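Local structure of terminal oxygenase component of carbazole (Janthinobacterium sp., 7BUG) at residues 17-28 against 369-379; 46-57 against 128-137. The protein catalyses, as the terminal oxygenase of carbazole 1,9a-dioxygenase, the dioxygenation of carbazole at its angular C-9a and adjacent C-1 positions. All blocks are in the same frame, centred on the assembly; numbering follows the deposited sequence.

In the fold
After helix 6-9 the chain forms helix 16-20 and a turn; residues 17-28 are met much later by residues 369-379, leaving helix 360-372, so contact 1 closes a very long loop. Within that loop lies the shorter one of contact 2, in which the hairpin 46-57 is met by residues 128-137 of the same Rieske-domain sheet. The two loops nest and do not cross. Contact 1 thus joins regions near the two ends of the chain, while contact 2 packs strands that are not neighbours in the sheet against each other. They touch directly: Arg26 forms a salt bridge with Glu51, and the backbone of Asn27 probably bonds to that of Leu137.

Contact 1 of 2, residues 17-28 against 369-379; sequences PYVDAKLGFRNH and ASEHNQGIQTQ
Phe25 and Asn373 meet face to face: the Asn373 amide stacks on the phenyl ring with the planes 7° apart, and its CB sits over the ring, 3.4 Å from the Phe25 centroid, in a CH-pi contact. A chi1 of 75° places this amide between its own backbone N and carbonyl carbon, from where ND2 donates to Ala369 O while OD1 accepts from Gly375 N in an Asx turn. Asparagine suits the helix end because both ends of its amide bind backbone, leaving a flat face for the ring. At the ring edge, Gly375 O accepts weakly from Arg26 N, beside a single beta bridge between Phe25 and Ile376; the backbone angles at Gly375 would jam any CB against the preceding carbonyl.

The extended Arg26 brings NH1 within 2.8 Å of Gln377 OE1, on a lone pair, guanidinium and amide nearly coplanar. Gln374 is held through its backbone: Asn27 ND2 donates to Gln374 O, and His28 NE2 accepts from Gln374 N, both at 3.0 Å. Ser370 OG accepts from Tyr18 N at 3.2 Å and also bonds Arg366 O.

Helix 16-20 therefore lies against the last turn of helix 360-372, Tyr18 OH bonds Glu176 of helix 171-179, and the contact ties the N-terminal segment leading into strand 28-32 of the Rieske-domain sheet to the end of the ring-hydroxylase domain.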
loop_
_atom_site.group_PDB
_atom_site.type_symbol
_atom_site.label_atom_id
_atom_site.label_comp_id
_atom_site.label_asym_id
_atom_site.label_seq_id
_atom_site.Cartn_x
_atom_site.Cartn_y
_atom_site.Cartn_z
ATOM N N PRO A 17 28.027 3.096 6.530
ATOM C CA PRO A 17 27.187 4.059 7.263
ATOM C C PRO A 17 26.296 4.861 6.301
ATOM O O PRO A 17 25.151 5.103 6.611
ATOM C CB PRO A 17 28.187 4.958 7.988
ATOM C CG PRO A 17 29.413 4.029 8.169
ATOM C CD PRO A 17 29.462 3.274 6.851
ATOM N N TYR A 18 26.839 5.196 5.155
ATOM C CA TYR A 18 26.062 5.928 4.096
ATOM C C TYR A 18 24.889 5.077 3.635
ATOM O O TYR A 18 23.784 5.616 3.466
ATOM C CB TYR A 18 26.975 6.258 2.940
ATOM C CG TYR A 18 26.284 6.934 1.786
ATOM C CD1 TYR A 18 25.911 8.250 1.848
ATOM C CD2 TYR A 18 25.983 6.221 0.655
ATOM C CE1 TYR A 18 25.309 8.863 0.748
ATOM C CE2 TYR A 18 25.400 6.806 -0.444
ATOM C CZ TYR A 18 25.083 8.137 -0.415
ATOM O OH TYR A 18 24.605 8.800 -1.516
ATOM N N VAL A 19 25.115 3.779 3.375
ATOM C CA VAL A 19 24.017 2.861 2.966
ATOM C C VAL A 19 23.006 2.712 4.101
ATOM O O VAL A 19 21.789 2.577 3.842
ATOM C CB VAL A 19 24.587 1.510 2.497
ATOM C CG1 VAL A 19 23.462 0.538 2.288
ATOM C CG2 VAL A 19 25.410 1.719 1.259
ATOM N N ASP A 20 23.431 2.799 5.362
ATOM C CA ASP A 20 22.480 2.705 6.473
ATOM C C ASP A 20 21.632 3.984 6.580
ATOM O O ASP A 20 20.540 3.954 7.231
ATOM C CB ASP A 20 23.234 2.487 7.783
ATOM C CG ASP A 20 22.381 1.897 8.859
ATOM O OD1 ASP A 20 21.509 1.090 8.523
ATOM O OD2 ASP A 20 22.696 2.179 10.036
ATOM N N ALA A 21 22.108 5.095 6.036
ATOM C CA ALA A 21 21.524 6.432 6.309
ATOM C C ALA A 21 20.299 6.735 5.423
ATOM O O ALA A 21 20.211 7.808 4.825
ATOM C CB ALA A 21 22.583 7.489 6.292
ATOM N N LYS A 22 19.328 5.822 5.416
ATOM C CA LYS A 22 18.092 5.903 4.620
ATOM C C LYS A 22 17.276 7.144 4.992
ATOM O O LYS A 22 16.638 7.752 4.092
ATOM C CB LYS A 22 17.311 4.596 4.814
ATOM C CG LYS A 22 16.050 4.495 3.986
ATOM C CD LYS A 22 15.372 3.175 4.232
ATOM C CE LYS A 22 16.278 2.025 3.862
ATOM N NZ LYS A 22 15.466 0.934 3.276
ATOM N N LEU A 23 17.309 7.562 6.263
ATOM C CA LEU A 23 16.566 8.753 6.751
ATOM C C LEU A 23 17.436 10.006 6.816
ATOM O O LEU A 23 16.923 11.049 7.291
ATOM C CB LEU A 23 16.007 8.456 8.150
ATOM C CG LEU A 23 14.764 7.601 8.196
ATOM C CD1 LEU A 23 14.495 7.168 9.633
ATOM C CD2 LEU A 23 13.554 8.345 7.610
ATOM N N GLY A 24 18.677 9.970 6.350
ATOM C CA GLY A 24 19.601 11.097 6.428
ATOM C C GLY A 24 20.428 11.099 7.699
ATOM O O GLY A 24 20.310 10.201 8.551
ATOM N N PHE A 25 21.182 12.154 7.855
ATOM C CA PHE A 25 22.149 12.334 8.961
ATOM C C PHE A 25 21.556 13.288 9.976
ATOM O O PHE A 25 21.256 14.466 9.671
ATOM C CB PHE A 25 23.483 12.826 8.408
ATOM C CG PHE A 25 24.109 11.831 7.469
ATOM C CD1 PHE A 25 24.381 10.520 7.865
ATOM C CD2 PHE A 25 24.523 12.252 6.216
ATOM C CE1 PHE A 25 25.049 9.652 7.002
ATOM C CE2 PHE A 25 25.208 11.376 5.380
ATOM C CZ PHE A 25 25.423 10.064 5.751
ATOM N N ARG A 26 21.482 12.826 11.216
ATOM C CA ARG A 26 21.081 13.645 12.355
ATOM C C ARG A 26 22.235 14.589 12.725
ATOM O O ARG A 26 23.369 14.306 12.351
ATOM C CB ARG A 26 20.612 12.767 13.513
ATOM C CG ARG A 26 19.905 13.520 14.629
ATOM C CD ARG A 26 19.425 12.531 15.690
ATOM N NE ARG A 26 18.668 13.254 16.679
ATOM C CZ ARG A 26 17.405 13.658 16.501
ATOM N NH1 ARG A 26 16.692 13.210 15.469
ATOM N NH2 ARG A 26 16.827 14.377 17.444
ATOM N N ASN A 27 21.919 15.672 13.424
ATOM C CA ASN A 27 22.890 16.642 13.967
ATOM C C ASN A 27 23.525 17.456 12.834
ATOM O O ASN A 27 24.714 17.788 12.903
ATOM C CB ASN A 27 23.900 15.903 14.860
ATOM C CG ASN A 27 23.201 15.151 15.959
ATOM O OD1 ASN A 27 22.398 15.741 16.668
ATOM N ND2 ASN A 27 23.434 13.853 16.101
ATOM N N HIS A 28 22.736 17.847 11.810
ATOM C CA HIS A 28 23.112 18.837 10.801
ATOM C C HIS A 28 21.947 19.809 10.604
ATOM O O HIS A 28 20.816 19.482 10.957
ATOM C CB HIS A 28 23.471 18.201 9.446
ATOM C CG HIS A 28 24.635 17.279 9.435
ATOM N ND1 HIS A 28 25.872 17.699 9.047
ATOM C CD2 HIS A 28 24.740 15.979 9.745
ATOM C CE1 HIS A 28 26.694 16.643 9.146
ATOM N NE2 HIS A 28 26.044 15.578 9.541
ATOM N N ALA A 369 30.805 10.934 3.367
ATOM C CA ALA A 369 29.563 10.982 4.155
ATOM C C ALA A 369 29.652 9.939 5.253
ATOM O O ALA A 369 29.156 10.192 6.361
ATOM C CB ALA A 369 28.365 10.713 3.258
ATOM N N SER A 370 30.175 8.750 4.938
ATOM C CA SER A 370 30.274 7.642 5.917
ATOM C C SER A 370 31.180 8.064 7.074
ATOM O O SER A 370 30.819 7.723 8.219
ATOM C CB SER A 370 30.789 6.405 5.267
ATOM O OG SER A 370 29.879 5.833 4.335
ATOM N N GLU A 371 32.271 8.767 6.770
ATOM C CA GLU A 371 33.317 9.062 7.790
ATOM C C GLU A 371 32.920 10.291 8.615
ATOM O O GLU A 371 33.226 10.318 9.829
ATOM C CB GLU A 371 34.695 9.246 7.157
ATOM C CG GLU A 371 35.756 9.537 8.217
ATOM C CD GLU A 371 37.194 9.749 7.741
ATOM O OE1 GLU A 371 37.423 9.796 6.502
ATOM O OE2 GLU A 371 38.087 9.896 8.615
ATOM N N HIS A 372 32.225 11.269 8.033
ATOM C CA HIS A 372 32.151 12.640 8.590
ATOM C C HIS A 372 30.736 13.075 8.947
ATOM O O HIS A 372 30.604 14.180 9.440
ATOM C CB HIS A 372 32.792 13.636 7.654
ATOM C CG HIS A 372 34.260 13.467 7.548
ATOM N ND1 HIS A 372 35.103 13.745 8.606
ATOM C CD2 HIS A 372 35.027 13.038 6.510
ATOM C CE1 HIS A 372 36.360 13.524 8.205
ATOM N NE2 HIS A 372 36.334 13.063 6.926
ATOM N N ASN A 373 29.727 12.229 8.753
ATOM C CA ASN A 373 28.341 12.547 9.192
ATOM C C ASN A 373 28.298 12.690 10.720
ATOM O O ASN A 373 29.116 12.056 11.430
ATOM C CB ASN A 373 27.353 11.507 8.711
ATOM C CG ASN A 373 27.432 10.217 9.498
ATOM O OD1 ASN A 373 26.822 10.088 10.565
ATOM N ND2 ASN A 373 28.110 9.226 8.932
ATOM N N GLN A 374 27.371 13.485 11.221
ATOM C CA GLN A 374 27.238 13.720 12.682
ATOM C C GLN A 374 26.196 12.807 13.320
ATOM O O GLN A 374 25.829 13.034 14.489
ATOM C CB GLN A 374 26.959 15.199 12.943
ATOM C CG GLN A 374 28.055 16.121 12.424
ATOM C CD GLN A 374 29.305 16.083 13.278
ATOM O OE1 GLN A 374 29.264 15.644 14.398
ATOM N NE2 GLN A 374 30.432 16.527 12.753
ATOM N N GLY A 375 25.754 11.760 12.639
ATOM C CA GLY A 375 24.856 10.777 13.226
ATOM C C GLY A 375 23.913 10.186 12.195
ATOM O O GLY A 375 23.517 10.908 11.264
ATOM N N ILE A 376 23.530 8.937 12.384
ATOM C CA ILE A 376 22.556 8.249 11.485
ATOM C C ILE A 376 21.171 8.325 12.118
ATOM O O ILE A 376 20.918 7.733 13.191
ATOM C CB ILE A 376 23.002 6.818 11.152
ATOM C CG1 ILE A 376 24.273 6.886 10.305
ATOM C CG2 ILE A 376 21.891 6.032 10.479
ATOM C CD1 ILE A 376 24.995 5.591 10.157
ATOM N N GLN A 377 20.261 9.004 11.427
ATOM C CA GLN A 377 18.867 9.076 11.903
ATOM C C GLN A 377 18.234 7.702 11.786
ATOM O O GLN A 377 18.393 7.016 10.726
ATOM C CB GLN A 377 18.101 10.108 11.073
ATOM C CG GLN A 377 16.631 10.177 11.427
ATOM C CD GLN A 377 16.359 11.079 12.611
ATOM O OE1 GLN A 377 17.273 11.375 13.399
ATOM N NE2 GLN A 377 15.133 11.568 12.752
ATOM N N THR A 378 17.506 7.302 12.816
ATOM C CA THR A 378 16.855 5.972 12.835
ATOM C C THR A 378 15.386 6.101 13.231
ATOM O O THR A 378 14.945 7.173 13.622
ATOM C CB THR A 378 17.543 5.027 13.835
ATOM O OG1 THR A 378 17.146 5.439 15.141
ATOM C CG2 THR A 378 19.048 5.030 13.710
ATOM N N GLN A 379 14.654 5.030 12.993
ATOM C CA GLN A 379 13.208 4.982 13.298
ATOM C C GLN A 379 13.071 5.182 14.808
ATOM O O GLN A 379 12.041 5.737 15.247
ATOM C CB GLN A 379 12.567 3.698 12.746
ATOM C CG GLN A 379 11.833 3.875 11.425
ATOM C CD GLN A 379 10.822 4.994 11.377
ATOM O OE1 GLN A 379 9.982 5.193 12.273
ATOM N NE2 GLN A 379 10.874 5.731 10.288
HETATM O O HOH W 1 19.374 7.585 8.289
#

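Contact 2 of 2, residues 46-57 against 128-137; sequences LKLLGENLLVNR and EAKGCVFIYL
Leu46 CD1 touches Ile135 CD1 loosely at 4.4 Å. Leu48 and Leu137 slide past each other in opposite directions, Leu48 CD2 coming within 3.9 Å of Leu137 CD2. Leu49, in the hairpin's type I' turn, covers another side of Leu137. The antiparallel strands 44-48 and 51-58 form one end of the six-stranded Rieske-domain sheet, which curls so that strand 132-137 faces them with axes a little over 10 Å apart, a gap bridged by branched apolar side chains. Glu51 OE2 lies 3.7 Å from Leu137 CD1; salt bridges to Arg26 and Lys66 meet its charge, and Tyr124 hydrogen-bonds OE1. Leu53 points CD1 between Leu137 CD2 and Ile135 CD1, and Val55 CG2 meets Ile135 CD1 tip to tip at 3.9 Å. At Arg57 a bend at chi3 (-62°) turns the guanidinium onto Glu128 in an end-on salt bridge, NH1 to OE1 at 2.7 Å and NH2 to OE2 at 2.9 Å, both from above the carboxylate plane. Ser35 OG also hydrogen-bonds OE2, and Arg57 NE, NH1 and NH2 donate to Ile38 O, Gly60 O and Ser35 O. A leucine here would probably leave the carboxylate without its counter-charge and these carbonyls without their donors.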
loop_
_atom_site.group_PDB
_atom_site.type_symbol
_atom_site.label_atom_id
_atom_site.label_comp_id
_atom_site.label_asym_id
_atom_site.label_seq_id
_atom_site.Cartn_x
_atom_site.Cartn_y
_atom_site.Cartn_z
ATOM N N LEU A 46 5.883 20.561 8.561
ATOM C CA LEU A 46 6.714 19.893 7.555
ATOM C C LEU A 46 7.273 18.633 8.205
ATOM O O LEU A 46 7.205 18.486 9.421
ATOM C CB LEU A 46 7.791 20.835 7.071
ATOM C CG LEU A 46 8.755 21.306 8.157
ATOM C CD1 LEU A 46 10.018 20.488 8.168
ATOM C CD2 LEU A 46 9.067 22.766 7.936
ATOM N N LYS A 47 7.764 17.745 7.378
ATOM C CA LYS A 47 8.432 16.519 7.853
ATOM C C LYS A 47 9.904 16.576 7.420
ATOM O O LYS A 47 10.198 16.789 6.230
ATOM C CB LYS A 47 7.684 15.294 7.337
ATOM C CG LYS A 47 8.301 14.015 7.881
ATOM C CD LYS A 47 7.598 12.746 7.386
ATOM C CE LYS A 47 6.403 12.453 8.246
ATOM N NZ LYS A 47 5.757 11.213 7.776
ATOM N N LEU A 48 10.815 16.357 8.370
ATOM C CA LEU A 48 12.262 16.434 8.165
ATOM C C LEU A 48 12.912 15.236 8.848
ATOM O O LEU A 48 12.666 15.020 10.054
ATOM C CB LEU A 48 12.779 17.745 8.729
ATOM C CG LEU A 48 14.272 17.966 8.643
ATOM C CD1 LEU A 48 14.800 17.887 7.225
ATOM C CD2 LEU A 48 14.679 19.271 9.295
ATOM N N LEU A 49 13.677 14.449 8.095
ATOM C CA LEU A 49 14.341 13.242 8.662
ATOM C C LEU A 49 13.291 12.335 9.302
ATOM O O LEU A 49 13.577 11.657 10.301
ATOM C CB LEU A 49 15.447 13.653 9.645
ATOM C CG LEU A 49 16.847 13.837 9.070
ATOM C CD1 LEU A 49 16.919 14.779 7.911
ATOM C CD2 LEU A 49 17.826 14.223 10.175
ATOM N N GLY A 50 12.073 12.336 8.769
ATOM C CA GLY A 50 10.967 11.481 9.214
ATOM C C GLY A 50 10.165 12.034 10.347
ATOM O O GLY A 50 9.107 11.440 10.728
ATOM N N GLU A 51 10.558 13.180 10.893
ATOM C CA GLU A 51 9.892 13.783 12.055
ATOM C C GLU A 51 8.985 14.946 11.596
ATOM O O GLU A 51 9.431 15.856 10.842
ATOM C CB GLU A 51 10.912 14.403 13.023
ATOM C CG GLU A 51 11.986 13.435 13.494
ATOM C CD GLU A 51 12.863 13.894 14.635
ATOM O OE1 GLU A 51 12.461 14.821 15.344
ATOM O OE2 GLU A 51 13.923 13.268 14.843
ATOM N N ASN A 52 7.768 14.946 12.127
ATOM C CA ASN A 52 6.807 16.037 11.826
ATOM C C ASN A 52 7.160 17.203 12.752
ATOM O O ASN A 52 7.216 16.999 13.986
ATOM C CB ASN A 52 5.333 15.666 12.065
ATOM C CG ASN A 52 4.853 14.630 11.065
ATOM O OD1 ASN A 52 5.049 14.820 9.863
ATOM N ND2 ASN A 52 4.292 13.544 11.550
ATOM N N LEU A 53 7.356 18.381 12.169
ATOM C CA LEU A 53 7.737 19.588 12.896
ATOM C C LEU A 53 6.763 20.722 12.605
ATOM O O LEU A 53 6.129 20.789 11.504
ATOM C CB LEU A 53 9.119 20.035 12.439
ATOM C CG LEU A 53 10.246 18.999 12.544
ATOM C CD1 LEU A 53 11.566 19.556 12.062
ATOM C CD2 LEU A 53 10.360 18.420 13.937
ATOM N N LEU A 54 6.696 21.627 13.566
ATOM C CA LEU A 54 5.941 22.884 13.417
ATOM C C LEU A 54 6.935 24.028 13.513
ATOM O O LEU A 54 7.812 23.996 14.406
ATOM C CB LEU A 54 4.942 23.062 14.548
ATOM C CG LEU A 54 3.515 22.641 14.290
ATOM C CD1 LEU A 54 2.725 22.948 15.546
ATOM C CD2 LEU A 54 2.899 23.370 13.089
ATOM N N VAL A 55 6.827 24.959 12.599
ATOM C CA VAL A 55 7.653 26.199 12.615
ATOM C C VAL A 55 6.694 27.369 12.741
ATOM O O VAL A 55 5.699 27.434 12.033
ATOM C CB VAL A 55 8.556 26.321 11.391
ATOM C CG1 VAL A 55 9.374 27.582 11.465
ATOM C CG2 VAL A 55 9.451 25.108 11.234
ATOM N N ASN A 56 7.053 28.318 13.601
ATOM C CA ASN A 56 6.260 29.552 13.767
ATOM C C ASN A 56 7.185 30.768 13.759
ATOM O O ASN A 56 8.360 30.611 14.075
ATOM C CB ASN A 56 5.468 29.547 15.067
ATOM C CG ASN A 56 4.283 30.511 15.066
ATOM O OD1 ASN A 56 3.949 31.089 14.033
ATOM N ND2 ASN A 56 3.599 30.647 16.209
ATOM N N ARG A 57 6.655 31.899 13.333
ATOM C CA ARG A 57 7.384 33.186 13.406
ATOM C C ARG A 57 6.687 34.020 14.468
ATOM O O ARG A 57 5.465 34.278 14.309
ATOM C CB ARG A 57 7.451 33.865 12.032
ATOM C CG ARG A 57 8.283 35.143 12.098
ATOM C CD ARG A 57 8.234 35.800 10.750
ATOM N NE ARG A 57 8.784 35.060 9.620
ATOM C CZ ARG A 57 10.078 34.923 9.336
ATOM N NH1 ARG A 57 10.992 35.346 10.185
ATOM N NH2 ARG A 57 10.466 34.274 8.253
ATOM N N GLU A 128 17.423 31.750 10.098
ATOM C CA GLU A 128 17.209 32.203 8.707
ATOM C C GLU A 128 18.502 32.808 8.201
ATOM O O GLU A 128 19.130 33.548 8.959
ATOM C CB GLU A 128 16.151 33.300 8.681
ATOM C CG GLU A 128 14.896 32.896 9.336
ATOM C CD GLU A 128 13.861 33.937 9.058
ATOM O OE1 GLU A 128 13.649 34.797 9.940
ATOM O OE2 GLU A 128 13.321 33.885 7.974
ATOM N N ALA A 129 18.930 32.452 7.004
ATOM C CA ALA A 129 20.100 33.041 6.356
ATOM C C ALA A 129 19.823 33.090 4.866
ATOM O O ALA A 129 19.332 32.095 4.328
ATOM C CB ALA A 129 21.305 32.231 6.642
ATOM N N LYS A 130 20.056 34.222 4.245
ATOM C CA LYS A 130 19.889 34.389 2.773
ATOM C C LYS A 130 18.446 34.087 2.336
ATOM O O LYS A 130 18.266 33.539 1.250
ATOM C CB LYS A 130 20.915 33.520 2.040
ATOM C CG LYS A 130 22.361 33.832 2.373
ATOM C CD LYS A 130 22.651 35.314 2.198
ATOM C CE LYS A 130 24.084 35.626 1.855
ATOM N NZ LYS A 130 24.294 37.090 1.737
ATOM N N GLY A 131 17.463 34.420 3.171
ATOM C CA GLY A 131 16.045 34.186 2.893
ATOM C C GLY A 131 15.690 32.714 2.888
ATOM O O GLY A 131 14.605 32.402 2.430
ATOM N N CYS A 132 16.535 31.858 3.493
ATOM C CA CYS A 132 16.264 30.397 3.617
ATOM C C CYS A 132 16.117 30.031 5.085
ATOM O O CYS A 132 16.901 30.531 5.944
ATOM C CB CYS A 132 17.371 29.565 2.997
ATOM S SG CYS A 132 17.687 29.997 1.262
ATOM N N VAL A 133 15.183 29.127 5.381
ATOM C CA VAL A 133 14.936 28.678 6.766
ATOM C C VAL A 133 15.662 27.354 6.972
ATOM O O VAL A 133 15.283 26.376 6.304
ATOM C CB VAL A 133 13.432 28.522 7.036
ATOM C CG1 VAL A 133 13.140 27.937 8.412
ATOM C CG2 VAL A 133 12.701 29.836 6.824
ATOM N N PHE A 134 16.592 27.336 7.934
ATOM C CA PHE A 134 17.370 26.117 8.262
ATOM C C PHE A 134 16.960 25.618 9.636
ATOM O O PHE A 134 16.879 26.430 10.602
ATOM C CB PHE A 134 18.857 26.460 8.273
ATOM C CG PHE A 134 19.474 26.736 6.943
ATOM C CD1 PHE A 134 19.467 27.994 6.356
ATOM C CD2 PHE A 134 20.049 25.698 6.242
ATOM C CE1 PHE A 134 20.021 28.188 5.089
ATOM C CE2 PHE A 134 20.671 25.926 5.025
ATOM C CZ PHE A 134 20.675 27.178 4.470
ATOM N N ILE A 135 16.736 24.320 9.764
ATOM C CA ILE A 135 16.472 23.657 11.060
ATOM C C ILE A 135 17.663 22.764 11.377
ATOM O O ILE A 135 18.106 22.052 10.479
ATOM C CB ILE A 135 15.157 22.855 10.987
ATOM C CG1 ILE A 135 13.991 23.802 10.720
ATOM C CG2 ILE A 135 14.939 22.010 12.233
ATOM C CD1 ILE A 135 12.689 23.116 10.506
ATOM N N TYR A 136 18.145 22.837 12.602
ATOM C CA TYR A 136 19.184 21.913 13.091
ATOM C C TYR A 136 18.479 20.688 13.617
ATOM O O TYR A 136 17.907 20.756 14.700
ATOM C CB TYR A 136 20.025 22.579 14.165
ATOM C CG TYR A 136 21.126 21.658 14.621
ATOM C CD1 TYR A 136 22.199 21.390 13.801
ATOM C CD2 TYR A 136 21.069 21.034 15.862
ATOM C CE1 TYR A 136 23.222 20.559 14.219
ATOM C CE2 TYR A 136 22.108 20.226 16.291
ATOM C CZ TYR A 136 23.186 20.001 15.469
ATOM O OH TYR A 136 24.190 19.189 15.931
ATOM N N LEU A 137 18.372 19.639 12.799
ATOM C CA LEU A 137 17.677 18.403 13.223
ATOM C C LEU A 137 18.690 17.568 14.010
ATOM O O LEU A 137 19.314 16.700 13.462
ATOM C CB LEU A 137 17.086 17.672 12.029
ATOM C CG LEU A 137 15.918 16.726 12.286
ATOM C CD1 LEU A 137 16.249 15.597 13.252
ATOM C CD2 LEU A 137 14.693 17.468 12.772
#